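Local atomic coordinates of ferripyochelin binding protein (Salmonella enterica subsp. enterica serovar Typhimurium, PDB entry 3R3R), a protein that binds zinc through histidine side chains on a left-handed beta-helix and belongs to the gamma-class carbonic anhydrase family, although its own activity is not established. Residues Asp65-His70 against Val90-Lys95; Val96-Cys101 against Ser113-Gly118; Asp117-Glu122 against Ser131-His136. All coordinates share one frame; numbering follows the deposited sequence.

Contact 1. Residues Asp65-His70 against Val90-Lys95; sequences DGSVLH and VTVGHK. With ZN (zinc ion), chain B.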
# COMPACT_ATOMS: atom_id res chain seq x y z
N ASP A 65 -9.95 0.84 2.07
CA ASP A 65 -10.53 1.03 3.38
C ASP A 65 -10.13 -0.08 4.34
O ASP A 65 -10.18 -1.27 3.99
CB ASP A 65 -12.07 1.00 3.29
CG ASP A 65 -12.63 1.55 1.97
OD1 ASP A 65 -13.46 2.50 2.00
OD2 ASP A 65 -12.30 0.99 0.89
N GLY A 66 -9.79 0.30 5.56
CA GLY A 66 -9.50 -0.68 6.60
C GLY A 66 -8.13 -1.31 6.55
O GLY A 66 -7.84 -2.19 7.35
N SER A 67 -7.27 -0.88 5.65
CA SER A 67 -5.91 -1.41 5.58
C SER A 67 -5.03 -0.88 6.72
O SER A 67 -5.28 0.20 7.27
CB SER A 67 -5.27 -1.07 4.23
OG SER A 67 -5.92 -1.77 3.17
N VAL A 68 -4.00 -1.65 7.06
CA VAL A 68 -2.98 -1.20 8.00
C VAL A 68 -1.62 -1.45 7.38
O VAL A 68 -1.36 -2.57 6.91
CB VAL A 68 -3.08 -1.91 9.38
CG1 VAL A 68 -1.89 -1.53 10.27
CG2 VAL A 68 -4.41 -1.55 10.07
N LEU A 69 -0.78 -0.42 7.40
CA LEU A 69 0.55 -0.44 6.82
C LEU A 69 1.55 -0.11 7.92
O LEU A 69 1.46 0.96 8.54
CB LEU A 69 0.65 0.60 5.70
CG LEU A 69 0.10 0.22 4.31
CD1 LEU A 69 -1.39 -0.13 4.34
CD2 LEU A 69 0.36 1.34 3.33
N HIS A 70 2.50 -1.02 8.16
CA HIS A 70 3.54 -0.76 9.15
C HIS A 70 4.86 -1.38 8.67
O HIS A 70 4.97 -1.85 7.53
CB HIS A 70 3.10 -1.25 10.54
CG HIS A 70 3.94 -0.72 11.66
ND1 HIS A 70 4.44 -1.51 12.68
CD2 HIS A 70 4.39 0.54 11.92
CE1 HIS A 70 5.15 -0.77 13.51
NE2 HIS A 70 5.13 0.48 13.08
N VAL A 90 -0.60 0.87 -8.07
CA VAL A 90 -0.86 -0.30 -7.23
C VAL A 90 -2.25 -0.19 -6.63
O VAL A 90 -2.67 0.90 -6.21
CB VAL A 90 0.21 -0.45 -6.12
CG1 VAL A 90 -0.17 -1.52 -5.11
CG2 VAL A 90 1.57 -0.77 -6.75
N THR A 91 -2.96 -1.32 -6.57
CA THR A 91 -4.24 -1.41 -5.89
C THR A 91 -4.07 -2.26 -4.64
O THR A 91 -3.89 -3.48 -4.73
CB THR A 91 -5.28 -2.03 -6.85
OG1 THR A 91 -5.44 -1.16 -7.99
CG2 THR A 91 -6.64 -2.20 -6.17
N VAL A 92 -4.05 -1.60 -3.49
CA VAL A 92 -4.05 -2.31 -2.21
C VAL A 92 -5.49 -2.45 -1.75
O VAL A 92 -6.14 -1.46 -1.40
CB VAL A 92 -3.15 -1.60 -1.17
CG1 VAL A 92 -3.25 -2.28 0.20
CG2 VAL A 92 -1.70 -1.55 -1.67
N GLY A 93 -6.00 -3.68 -1.77
CA GLY A 93 -7.39 -3.94 -1.51
C GLY A 93 -7.84 -3.62 -0.10
O GLY A 93 -7.04 -3.38 0.81
N HIS A 94 -9.15 -3.70 0.10
CA HIS A 94 -9.71 -3.38 1.41
C HIS A 94 -9.11 -4.29 2.47
O HIS A 94 -8.89 -5.48 2.22
CB HIS A 94 -11.23 -3.62 1.42
CG HIS A 94 -11.98 -3.04 0.25
ND1 HIS A 94 -12.32 -1.70 0.18
CD2 HIS A 94 -12.52 -3.62 -0.85
CE1 HIS A 94 -13.00 -1.48 -0.93
NE2 HIS A 94 -13.14 -2.63 -1.57
N LYS A 95 -8.91 -3.76 3.66
CA LYS A 95 -8.55 -4.59 4.81
C LYS A 95 -7.27 -5.38 4.59
O LYS A 95 -7.12 -6.47 5.13
CB LYS A 95 -9.70 -5.52 5.22
CG LYS A 95 -10.86 -4.76 5.86
CD LYS A 95 -12.02 -5.70 6.23
CE LYS A 95 -11.72 -6.60 7.38
NZ LYS A 95 -11.50 -5.76 8.59
ZN ZN B . 4.30 -3.60 13.02
O HOH W 1 6.54 -3.80 13.49
O HOH W 2 4.73 -3.69 14.96
O HOH W 3 4.53 -5.85 13.55
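Asp65 and His94 lie side by side, pointing the same way, and His94 ND1, at the ring edge, donates to Asp65 OD2 at 2.8 Å. The bond is far from straight, with an angle of 132° at the hydrogen. Its two ends are also unlike. The carboxylate oxygen sits practically in the plane of the imidazole, whereas the N-H reaches OD2 from above the carboxylate plane, the two planes being 37° apart. In His94, CG stands anti to the carbonyl carbon (chi1 -48°), which carries the ring alongside the Asp65 side chain.

The backbones are tied beside this pair. Lys95 N donates to Asp65 O at 2.8 Å, and a straighter but longer CA-H...O contact runs from Lys95 CA to Gly66 O at 3.6 Å. Gly66 has a positive phi, and a CB there would come tight against Lys95 CG. The Lys95 side chain itself sets off away from 65-70.

The buried Ser67 has its OG 4.0 Å from Val92 CG1, but the hydrogen-bond partners of that OG are Gln64 O and Val96 N; Gly93 O is near yet badly angled. Further along, on strand 68-70, His70 ND1 binds zinc at 2.1 Å, while its NE2 is bonded to Asp51 OD1, so zinc on one nitrogen and Asp51 OD1 on the other together fix the ring's rotation.

Successive coils thus meet where the chain turns from one face of the prism to the next, an arrangement characteristic of the left-handed parallel beta-helix of gamma-class carbonic anhydrase relatives.

Contact 2. Residues Val96-Cys101 against Ser113-Gly118; sequences VMLHGC and SIVLDG. With ZN (zinc ion), chain B.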
# COMPACT_ATOMS: atom_id res chain seq x y z
N VAL A 96 -6.33 -4.82 3.84
CA VAL A 96 -5.04 -5.48 3.64
C VAL A 96 -4.05 -5.08 4.74
O VAL A 96 -4.06 -3.94 5.22
CB VAL A 96 -4.51 -5.17 2.22
CG1 VAL A 96 -3.02 -5.49 2.11
CG2 VAL A 96 -5.31 -5.97 1.21
N MET A 97 -3.23 -6.04 5.15
CA MET A 97 -2.14 -5.82 6.09
C MET A 97 -0.82 -5.87 5.33
O MET A 97 -0.47 -6.94 4.80
CB MET A 97 -2.17 -6.98 7.10
CG MET A 97 -1.09 -6.94 8.16
SD MET A 97 -1.33 -5.61 9.34
CE MET A 97 0.18 -4.66 9.12
N LEU A 98 -0.11 -4.75 5.27
CA LEU A 98 1.22 -4.72 4.63
C LEU A 98 2.24 -4.40 5.69
O LEU A 98 2.08 -3.41 6.42
CB LEU A 98 1.30 -3.63 3.56
CG LEU A 98 0.34 -3.78 2.37
CD1 LEU A 98 0.57 -2.63 1.37
CD2 LEU A 98 0.45 -5.13 1.70
N HIS A 99 3.29 -5.20 5.78
CA HIS A 99 4.29 -4.98 6.82
C HIS A 99 5.68 -5.15 6.24
O HIS A 99 6.09 -6.26 5.91
CB HIS A 99 4.10 -5.97 7.99
CG HIS A 99 4.58 -5.42 9.30
ND1 HIS A 99 5.90 -5.43 9.69
CD2 HIS A 99 3.90 -4.79 10.29
CE1 HIS A 99 6.00 -4.85 10.87
NE2 HIS A 99 4.80 -4.47 11.27
N GLY A 100 6.42 -4.04 6.10
CA GLY A 100 7.84 -4.11 5.79
C GLY A 100 8.21 -4.78 4.48
O GLY A 100 9.30 -5.33 4.36
N CYS A 101 7.33 -4.71 3.49
CA CYS A 101 7.53 -5.41 2.23
C CYS A 101 7.81 -4.43 1.09
O CYS A 101 7.76 -3.20 1.29
CB CYS A 101 6.30 -6.28 1.92
SG CYS A 101 4.73 -5.36 1.90
N SER A 113 -5.81 -9.64 2.40
CA SER A 113 -4.51 -10.31 2.37
C SER A 113 -3.52 -9.73 3.37
O SER A 113 -3.72 -8.64 3.89
CB SER A 113 -3.90 -10.24 0.97
OG SER A 113 -4.68 -10.95 0.02
N ILE A 114 -2.45 -10.50 3.61
CA ILE A 114 -1.36 -10.13 4.51
C ILE A 114 -0.06 -10.31 3.74
O ILE A 114 0.16 -11.37 3.15
CB ILE A 114 -1.34 -11.04 5.76
CG1 ILE A 114 -2.66 -10.95 6.53
CG2 ILE A 114 -0.11 -10.70 6.63
CD1 ILE A 114 -2.83 -12.01 7.60
N VAL A 115 0.80 -9.29 3.74
CA VAL A 115 2.11 -9.37 3.09
C VAL A 115 3.16 -8.98 4.12
O VAL A 115 3.08 -7.89 4.69
CB VAL A 115 2.21 -8.44 1.84
CG1 VAL A 115 3.56 -8.64 1.15
CG2 VAL A 115 1.04 -8.69 0.88
N LEU A 116 4.12 -9.88 4.37
CA LEU A 116 5.03 -9.72 5.51
C LEU A 116 6.43 -9.22 5.15
O LEU A 116 6.77 -9.00 3.99
CB LEU A 116 5.10 -11.04 6.28
CG LEU A 116 3.75 -11.55 6.82
CD1 LEU A 116 3.96 -12.92 7.46
CD2 LEU A 116 3.15 -10.54 7.82
N ASP A 117 7.24 -9.04 6.19
CA ASP A 117 8.48 -8.31 6.00
C ASP A 117 9.45 -8.97 5.05
O ASP A 117 9.65 -10.19 5.06
CB ASP A 117 9.16 -8.07 7.35
CG ASP A 117 8.21 -7.49 8.34
OD1 ASP A 117 7.34 -8.24 8.78
OD2 ASP A 117 8.30 -6.28 8.63
N GLY A 118 10.07 -8.13 4.23
CA GLY A 118 11.06 -8.60 3.28
C GLY A 118 10.47 -9.28 2.06
O GLY A 118 11.21 -9.65 1.15
ZN ZN B . 4.30 -3.60 13.02
O HOH W 1 6.54 -3.80 13.49
O HOH W 2 4.73 -3.69 14.96
O HOH W 3 4.53 -5.85 13.55
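His99 meets Asp117 across the contact through ND1, which donates to Asp117 OD2 at 2.8 Å, while NE2 on the other side of the ring binds zinc at 2.0 Å. The carboxylate oxygen lies in the imidazole plane and is approached on its syn side, although the two planes are 63° apart; the angle at the hydrogen is 162°. CG anti to the backbone N (chi1 -152°) brings NE2 to the metal, where His70 and three waters complete the ligands found. The bond to Asp117 orients the ring, ND1 being held while NE2 binds zinc.

Asp117 is held in turn by Thr72 OG1, a second partner of OD2. Backbone bonds flank the pair: His99 N donates to Val115 O, and beyond the strand Gly118 N donates to Gly100 O at 2.9 Å, nearly straight but from above the carbonyl plane. Gly100, which accepts that bond just after the histidine, has a positive phi.

Strands 97-99 and 114-115 are parallel neighbours on successive coils of the left-handed beta-helix, with Met97 paired to Ile114 and Leu98 to Val115. Met97 N to Ser113 O and Val115 N to Met97 O, both 2.9 Å, continue the bonding along them.

On the inward face Leu98 CD2 touches Val115 CG2 at 3.7 Å, the two side chains pointing the same way. The other branch, Val115 CG1, meets Cys101 SG at 3.6 Å. On the opposite face Met97 CB packs against Ile114 CG1 at 4.0 Å, the side chains crossing at a slant.

Contact 3. Residues Asp117-Glu122 against Ser131-His136; sequences DGAIIE and SLVPQH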
# COMPACT_ATOMS: atom_id res chain seq x y z
N ASP A 117 7.24 -9.04 6.19
CA ASP A 117 8.48 -8.31 6.00
C ASP A 117 9.45 -8.97 5.05
O ASP A 117 9.65 -10.19 5.06
CB ASP A 117 9.16 -8.07 7.35
CG ASP A 117 8.21 -7.49 8.34
OD1 ASP A 117 7.34 -8.24 8.78
OD2 ASP A 117 8.30 -6.28 8.63
N GLY A 118 10.07 -8.13 4.23
CA GLY A 118 11.06 -8.60 3.28
C GLY A 118 10.47 -9.28 2.06
O GLY A 118 11.21 -9.65 1.15
N ALA A 119 9.16 -9.47 2.02
CA ALA A 119 8.57 -10.00 0.79
C ALA A 119 8.81 -9.00 -0.34
O ALA A 119 8.86 -7.78 -0.10
CB ALA A 119 7.08 -10.28 0.96
N ILE A 120 8.97 -9.51 -1.55
CA ILE A 120 9.18 -8.69 -2.73
C ILE A 120 8.19 -9.12 -3.78
O ILE A 120 8.24 -10.25 -4.26
CB ILE A 120 10.61 -8.84 -3.27
CG1 ILE A 120 11.63 -8.38 -2.22
CG2 ILE A 120 10.76 -8.04 -4.55
CD1 ILE A 120 13.05 -8.73 -2.55
N ILE A 121 7.25 -8.24 -4.12
CA ILE A 121 6.26 -8.54 -5.14
C ILE A 121 6.68 -7.78 -6.39
O ILE A 121 6.77 -6.55 -6.37
CB ILE A 121 4.84 -8.13 -4.71
CG1 ILE A 121 4.47 -8.79 -3.37
CG2 ILE A 121 3.85 -8.54 -5.81
CD1 ILE A 121 3.10 -8.40 -2.84
N GLU A 122 6.99 -8.50 -7.45
CA GLU A 122 7.42 -7.86 -8.68
C GLU A 122 6.24 -7.17 -9.40
O GLU A 122 5.08 -7.26 -8.97
CB GLU A 122 8.11 -8.89 -9.57
CG GLU A 122 9.39 -9.45 -8.92
CD GLU A 122 10.11 -10.49 -9.78
OE1 GLU A 122 9.66 -10.74 -10.92
OE2 GLU A 122 11.12 -11.07 -9.32
N SER A 131 -5.16 -13.84 0.98
CA SER A 131 -3.88 -14.55 0.87
C SER A 131 -2.88 -14.13 1.94
O SER A 131 -3.05 -13.09 2.61
CB SER A 131 -3.27 -14.26 -0.49
OG SER A 131 -4.05 -14.81 -1.54
N LEU A 132 -1.83 -14.92 2.10
CA LEU A 132 -0.74 -14.57 2.99
C LEU A 132 0.57 -14.76 2.24
O LEU A 132 0.85 -15.85 1.76
CB LEU A 132 -0.79 -15.41 4.27
CG LEU A 132 0.23 -14.98 5.33
CD1 LEU A 132 -0.28 -15.25 6.74
CD2 LEU A 132 1.50 -15.70 5.08
N VAL A 133 1.36 -13.69 2.17
CA VAL A 133 2.68 -13.75 1.54
C VAL A 133 3.71 -13.73 2.66
O VAL A 133 3.84 -12.71 3.35
CB VAL A 133 2.90 -12.55 0.60
CG1 VAL A 133 4.27 -12.63 -0.05
CG2 VAL A 133 1.79 -12.45 -0.46
N PRO A 134 4.41 -14.86 2.88
CA PRO A 134 5.38 -14.99 3.98
C PRO A 134 6.55 -14.02 3.91
O PRO A 134 6.84 -13.44 2.86
CB PRO A 134 5.91 -16.42 3.81
CG PRO A 134 4.80 -17.14 3.23
CD PRO A 134 4.15 -16.17 2.25
N GLN A 135 7.24 -13.89 5.04
CA GLN A 135 8.46 -13.08 5.08
C GLN A 135 9.45 -13.54 4.02
O GLN A 135 9.64 -14.75 3.83
CB GLN A 135 9.14 -13.13 6.45
CG GLN A 135 8.37 -12.35 7.49
CD GLN A 135 9.14 -12.21 8.81
OE1 GLN A 135 9.96 -13.07 9.14
NE2 GLN A 135 8.88 -11.14 9.55
N HIS A 136 10.06 -12.58 3.34
CA HIS A 136 11.14 -12.82 2.39
C HIS A 136 10.73 -13.53 1.12
O HIS A 136 11.58 -13.83 0.29
CB HIS A 136 12.32 -13.53 3.07
CG HIS A 136 12.78 -12.82 4.30
ND1 HIS A 136 13.31 -11.56 4.27
CD2 HIS A 136 12.70 -13.17 5.61
CE1 HIS A 136 13.57 -11.16 5.50
NE2 HIS A 136 13.20 -12.12 6.33
O HOH W 4 12.18 -11.39 -1.21
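His136 N donates to Asp117 O at 3.0 Å with an angle of 139° at the hydrogen, the backbone hydrogen bond across the contact. The donor is tilted somewhat from the carbonyl plane. The same oxygen also receives a CA-H...O contact from Gln135 CA, and Gly118 O takes another from His136 CA at 3.4 Å. Water 4 bridges the two turns, donating to both Gly118 O and His136 O.

Among the polar side chains, Gln135 lies alongside Asp117, pointing the same way. Its NE2 reaches Asp117 OD1 at 3.4 Å, a weak hydrogen bond, and the amide and carboxylate planes stand almost perpendicular, 88° apart. Beyond CG the glutamine chain is extended, which takes the amide out to that oxygen. The aspartate has stronger partners for OD2 in Thr72 and His99, so Gln135 is a weak further partner of a residue in the second shell of the zinc site.

The imidazole of His136 offers a face rather than an edge: Asp117 O sits over the ring centre, 3.9 Å from its plane. Gly118 CA is 3.8 Å from His136 ND1, and the phi of this glycine is positive.

Apolar contact is small. Ala119 CB meets Val133 CG1 at 3.8 Å; Val133 has that branch anti to the backbone N (chi1 -180°), directed at the alanine methyl.

Around this corner of the beta-helix, strand 132-133 runs parallel to 114-115, with Val133 also packing on Val115 and on Leu139. Strand 120-121 belongs to the next face of the prism, between 102-103 and 138-139, where Ile120 touches Arg138.

Overall arrangement
The three contacts follow one another along the chain, contact 1 closing before contact 2 opens and contact 3 beginning on Asp117 and Gly118, where contact 2 ends. All reach the same parallel sheet, in which strands 68-70, 97-99, 114-115 and 132-133 are consecutive neighbours. Centres of contacts 1 and 2 lie about 10 Å apart and those of contacts 2 and 3 about 6 Å, whereas contacts 1 and 3 are about 15 Å apart between centres and do not touch. Contacts 1 and 2 share the zinc ion and its three waters, each supplying one histidine. The metal therefore joins neighbouring coils, and contact 3 continues the stack from Asp117, in the metal's second shell.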